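Local coordinates for protein flavoredoxin (Desulfovibrio vulgaris str. 'Miyazaki F', PDB 2D5M) that binds flavin mononucleotide and probably serves as an electron-transfer flavoprotein, at residues I156-P161 with Y172-E176; P102-V106 with I118-L122. One frame throughout, in Å; residues are numbered along the deposited sequence.

Interaction 1. Residues I156-P161 with Y172-E176; sequences INKVDP and YAVGE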
loop_
_atom_site.group_PDB
_atom_site.type_symbol
_atom_site.label_atom_id
_atom_site.label_comp_id
_atom_site.label_asym_id
_atom_site.label_seq_id
_atom_site.Cartn_x
_atom_site.Cartn_y
_atom_site.Cartn_z
ATOM N N ILE A 156 -12.232 8.716 5.902
ATOM C CA ILE A 156 -10.942 8.919 5.290
ATOM C C ILE A 156 -10.705 10.346 4.821
ATOM O O ILE A 156 -9.573 10.828 4.825
ATOM C CB ILE A 156 -10.757 7.936 4.090
ATOM C CG1 ILE A 156 -9.291 7.870 3.654
ATOM C CG2 ILE A 156 -11.722 8.246 2.977
ATOM C CD1 ILE A 156 -9.060 6.781 2.655
ATOM N N ASN A 157 -11.735 11.063 4.402
ATOM C CA ASN A 157 -11.510 12.456 4.004
ATOM C C ASN A 157 -11.240 13.381 5.194
ATOM O O ASN A 157 -10.582 14.418 5.005
ATOM C CB ASN A 157 -12.721 12.958 3.234
ATOM C CG ASN A 157 -12.895 12.383 1.875
ATOM O OD1 ASN A 157 -14.015 11.927 1.558
ATOM N ND2 ASN A 157 -11.821 12.354 1.053
ATOM N N LYS A 158 -11.723 13.044 6.390
ATOM C CA LYS A 158 -11.370 13.800 7.579
ATOM C C LYS A 158 -9.978 13.451 8.058
ATOM O O LYS A 158 -9.183 14.350 8.430
ATOM C CB LYS A 158 -12.395 13.568 8.703
ATOM C CG LYS A 158 -13.756 14.197 8.355
ATOM C CD LYS A 158 -14.790 13.876 9.410
ATOM C CE LYS A 158 -16.038 14.743 9.351
ATOM N NZ LYS A 158 -16.789 14.552 10.643
ATOM N N VAL A 159 -9.625 12.158 8.045
ATOM C CA VAL A 159 -8.236 11.771 8.300
ATOM C C VAL A 159 -7.291 12.496 7.337
ATOM O O VAL A 159 -6.229 13.029 7.712
ATOM C CB VAL A 159 -8.061 10.250 8.240
ATOM C CG1 VAL A 159 -6.609 9.860 8.389
ATOM C CG2 VAL A 159 -8.887 9.586 9.335
ATOM N N ASP A 160 -7.683 12.488 6.071
ATOM C CA ASP A 160 -6.995 13.194 5.020
ATOM C C ASP A 160 -5.547 12.727 4.845
ATOM O O ASP A 160 -4.606 13.531 4.807
ATOM C CB ASP A 160 -7.043 14.707 5.307
ATOM C CG ASP A 160 -6.597 15.536 4.159
ATOM O OD1 ASP A 160 -5.897 16.571 4.382
ATOM O OD2 ASP A 160 -6.962 15.203 2.997
ATOM N N PRO A 161 -5.355 11.431 4.666
ATOM C CA PRO A 161 -3.998 10.868 4.590
ATOM C C PRO A 161 -3.276 11.202 3.284
ATOM O O PRO A 161 -3.881 11.492 2.254
ATOM C CB PRO A 161 -4.278 9.355 4.633
ATOM C CG PRO A 161 -5.598 9.202 3.943
ATOM C CD PRO A 161 -6.390 10.405 4.384
ATOM N N TYR A 172 0.093 13.277 -2.913
ATOM C CA TYR A 172 -1.294 13.553 -3.286
ATOM C C TYR A 172 -2.223 13.328 -2.118
ATOM O O TYR A 172 -1.950 12.537 -1.223
ATOM C CB TYR A 172 -1.730 12.642 -4.484
ATOM C CG TYR A 172 -1.147 13.147 -5.785
ATOM C CD1 TYR A 172 -1.907 13.894 -6.642
ATOM C CD2 TYR A 172 0.164 12.887 -6.142
ATOM C CE1 TYR A 172 -1.377 14.366 -7.822
ATOM C CE2 TYR A 172 0.720 13.367 -7.280
ATOM C CZ TYR A 172 -0.064 14.120 -8.142
ATOM O OH TYR A 172 0.494 14.599 -9.292
ATOM N N ALA A 173 -3.377 14.015 -2.101
ATOM C CA ALA A 173 -4.471 13.785 -1.203
ATOM C C ALA A 173 -5.404 12.695 -1.734
ATOM O O ALA A 173 -5.374 12.371 -2.930
ATOM C CB ALA A 173 -5.285 15.055 -0.975
ATOM N N VAL A 174 -6.206 12.179 -0.854
ATOM C CA VAL A 174 -7.359 11.343 -1.195
ATOM C C VAL A 174 -8.478 12.247 -1.665
ATOM O O VAL A 174 -8.738 13.298 -1.109
ATOM C CB VAL A 174 -7.827 10.467 0.004
ATOM C CG1 VAL A 174 -9.063 9.687 -0.358
ATOM C CG2 VAL A 174 -6.724 9.547 0.466
ATOM N N GLY A 175 -9.147 11.796 -2.736
ATOM C CA GLY A 175 -10.288 12.461 -3.310
ATOM C C GLY A 175 -11.616 11.914 -2.901
ATOM O O GLY A 175 -11.827 11.520 -1.745
ATOM N N GLU A 176 -12.541 11.916 -3.829
ATOM C CA GLU A 176 -13.932 11.641 -3.488
ATOM C C GLU A 176 -14.256 10.151 -3.404
ATOM O O GLU A 176 -13.636 9.296 -4.026
ATOM C CB GLU A 176 -14.876 12.304 -4.501
ATOM C CG GLU A 176 -14.537 11.694 -5.861
ATOM C CD GLU A 176 -13.698 12.657 -6.710
ATOM O OE1 GLU A 176 -14.267 12.946 -7.804
ATOM O OE2 GLU A 176 -12.572 13.057 -6.291
HETATM O O HOH W 1 -9.342 13.778 1.545
HETATM O O HOH W 2 -6.120 12.868 1.858
#

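Interaction 2. Residues P102-V106 with I118-L122; sequences PGEHV and IELKL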
loop_
_atom_site.group_PDB
_atom_site.type_symbol
_atom_site.label_atom_id
_atom_site.label_comp_id
_atom_site.label_asym_id
_atom_site.label_seq_id
_atom_site.Cartn_x
_atom_site.Cartn_y
_atom_site.Cartn_z
ATOM N N PRO A 102 3.905 8.417 23.937
ATOM C CA PRO A 102 4.174 6.989 24.162
ATOM C C PRO A 102 2.977 6.124 23.804
ATOM O O PRO A 102 1.833 6.430 24.158
ATOM C CB PRO A 102 4.490 6.892 25.652
ATOM C CG PRO A 102 4.689 8.270 26.093
ATOM C CD PRO A 102 4.006 9.198 25.183
ATOM N N GLY A 103 3.223 5.011 23.114
ATOM C CA GLY A 103 2.217 4.001 22.910
ATOM C C GLY A 103 1.637 3.508 24.215
ATOM O O GLY A 103 2.322 3.452 25.227
ATOM N N GLU A 104 0.356 3.164 24.152
ATOM C CA GLU A 104 -0.328 2.599 25.323
ATOM C C GLU A 104 -0.106 1.115 25.427
ATOM O O GLU A 104 -0.251 0.563 26.542
ATOM C CB GLU A 104 -1.825 2.968 25.253
ATOM C CG GLU A 104 -2.000 4.491 25.416
ATOM C CD GLU A 104 -3.471 4.885 25.300
ATOM O OE1 GLU A 104 -4.146 4.259 24.407
ATOM O OE2 GLU A 104 -4.004 5.735 26.057
ATOM N N HIS A 105 0.163 0.441 24.308
ATOM C CA HIS A 105 0.238 -0.993 24.225
ATOM C C HIS A 105 1.632 -1.502 23.850
ATOM O O HIS A 105 1.925 -2.675 24.055
ATOM C CB HIS A 105 -0.783 -1.533 23.206
ATOM C CG HIS A 105 -2.177 -1.119 23.519
ATOM N ND1 HIS A 105 -3.000 -1.801 24.364
ATOM C CD2 HIS A 105 -2.862 -0.003 23.088
ATOM C CE1 HIS A 105 -4.141 -1.111 24.411
ATOM N NE2 HIS A 105 -4.091 -0.032 23.668
ATOM N N VAL A 106 2.455 -0.656 23.237
ATOM C CA VAL A 106 3.778 -1.082 22.704
ATOM C C VAL A 106 4.805 -0.008 23.078
ATOM O O VAL A 106 4.451 1.151 23.283
ATOM C CB VAL A 106 3.797 -1.369 21.198
ATOM C CG1 VAL A 106 2.622 -2.275 20.782
ATOM C CG2 VAL A 106 3.754 -0.083 20.383
ATOM N N ILE A 118 -1.134 3.829 14.716
ATOM C CA ILE A 118 -1.243 2.386 14.854
ATOM C C ILE A 118 -0.084 1.910 15.719
ATOM O O ILE A 118 1.069 2.311 15.471
ATOM C CB ILE A 118 -1.184 1.720 13.444
ATOM C CG1 ILE A 118 -2.174 2.332 12.482
ATOM C CG2 ILE A 118 -1.361 0.221 13.609
ATOM C CD1 ILE A 118 -2.021 1.846 11.052
ATOM N N GLU A 119 -0.362 1.103 16.726
ATOM C CA GLU A 119 0.640 0.533 17.600
ATOM C C GLU A 119 0.925 -0.902 17.202
ATOM O O GLU A 119 -0.028 -1.702 17.119
ATOM C CB GLU A 119 0.150 0.574 19.069
ATOM C CG GLU A 119 -0.110 1.968 19.581
ATOM C CD GLU A 119 -0.145 2.065 21.090
ATOM O OE1 GLU A 119 0.591 1.243 21.732
ATOM O OE2 GLU A 119 -0.835 2.979 21.595
ATOM N N LEU A 120 2.186 -1.220 16.958
ATOM C CA LEU A 120 2.557 -2.549 16.467
ATOM C C LEU A 120 3.642 -3.207 17.323
ATOM O O LEU A 120 4.601 -2.608 17.787
ATOM C CB LEU A 120 3.036 -2.503 15.007
ATOM C CG LEU A 120 2.017 -1.887 14.043
ATOM C CD1 LEU A 120 2.344 -0.414 13.733
ATOM C CD2 LEU A 120 1.894 -2.677 12.738
ATOM N N LYS A 121 3.450 -4.531 17.485
ATOM C CA LYS A 121 4.414 -5.433 18.103
ATOM C C LYS A 121 5.130 -6.191 17.024
ATOM O O LYS A 121 4.481 -6.815 16.156
ATOM C CB LYS A 121 3.706 -6.416 19.032
ATOM C CG LYS A 121 4.516 -7.529 19.656
ATOM C CD LYS A 121 3.706 -8.512 20.491
ATOM C CE LYS A 121 2.703 -9.307 19.672
ATOM N NZ LYS A 121 2.155 -10.548 20.242
ATOM N N LEU A 122 6.461 -6.234 17.001
ATOM C CA LEU A 122 7.179 -6.989 15.996
ATOM C C LEU A 122 6.915 -8.492 16.176
ATOM O O LEU A 122 7.162 -9.026 17.270
ATOM C CB LEU A 122 8.680 -6.734 16.140
ATOM C CG LEU A 122 9.541 -7.362 15.047
ATOM C CD1 LEU A 122 9.210 -6.809 13.687
ATOM C CD2 LEU A 122 11.042 -7.209 15.388
#

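Interaction 1. Residues I156-P161 with Y172-E176
V174 sends one methyl to each of two partners: CG2 lies 3.7 Å from P161 CG, and CG1 is 4.2 Å from I156 CD1. A chi1 of 176° spreads the two methyls of V174, CG2 against the proline ring and CG1 across the end of I156 at about a right angle. This apolar half is the compact one. It joins the short helix 156-159 and the turn after it to strand 170-180 of the split barrel, the fold of FMN-binding flavin reductase-like proteins; strand 162-165, which pairs antiparallel with 170-180, lies between them in the chain. D160, the first residue beyond the helix, has a positive phi that turns the chain into P161 and on to strand 162-165. The other half is polar and hydrated. N157 ND2 donates to G175 O (2.9 Å, 167° at the hydrogen), a nearly straight bond lying in the plane of the N157 amide, and its other N-H donates to a water 2.9 Å from ND2. That water is within hydrogen-bonding reach of V174 O and D160 OD2. A second water accepts from V174 N at 2.8 Å and has D160 OD2 and P161 O in reach; each water can share its two protons among such oxygens. Apart from the N157–G175 bond, this half is joined through water. D160 OD1 is meanwhile held by R73. Y172 of the second subunit packs on I156 and N157.

Interaction 2. Residues P102-V106 with I118-L122
The carboxylate of E119, reaching out from strand 116-126 of the split barrel, receives backbone N-H groups from the loop that joins the two short antiparallel strands 100-102 and 109-111. H105 N donates to E119 OE1 at 2.7 Å, and E104 N to E119 OE2 at 2.8 Å; each oxygen is met on its syn side, both donors somewhat out of the carboxylate plane. A third bond, from V106 N to E119 OE1, is weak, with an angle of 130° at the hydrogen. G103 CA lies 3.4 Å from E119 OE1. The glutamate thus pins the turn through successive main-chain nitrogens. K142, on strand 133-144, makes salt bridges with both E119 OE2 and E104 OE1, which probably offsets the closeness of these two acids. Further out, the H105 ring stands with its edge to the carboxylate, E119 CD lying in the ring plane. V106 supplies the packing. Its side chain slides past that of E119 in the opposite direction, CG2 set between the backbone N and carbonyl carbon (chi1 -48° to CG1) and 3.9 Å from E119 CB. The other methyl, V106 CG1, rests 3.6 Å from L120 O.

How the interactions relate
Along the chain the two contacts come in series: interaction 2 closes at residue 122, before interaction 1 opens at 156. Their centres are 24 Å apart and their nearest atoms about 10 Å, so they do not touch. Both reach the same large antiparallel sheet, by different members: interaction 2 through strand 116-126, which lies between 65-70 and 133-144, interaction 1 through strand 170-180, which pairs with 162-165. Interaction 2 fastens a surface loop to the barrel within one subunit. Interaction 1 lies at the dimer interface, where the sheet runs on into the second subunit and the side chain of Y172 lies about 11 Å from a bound FMN.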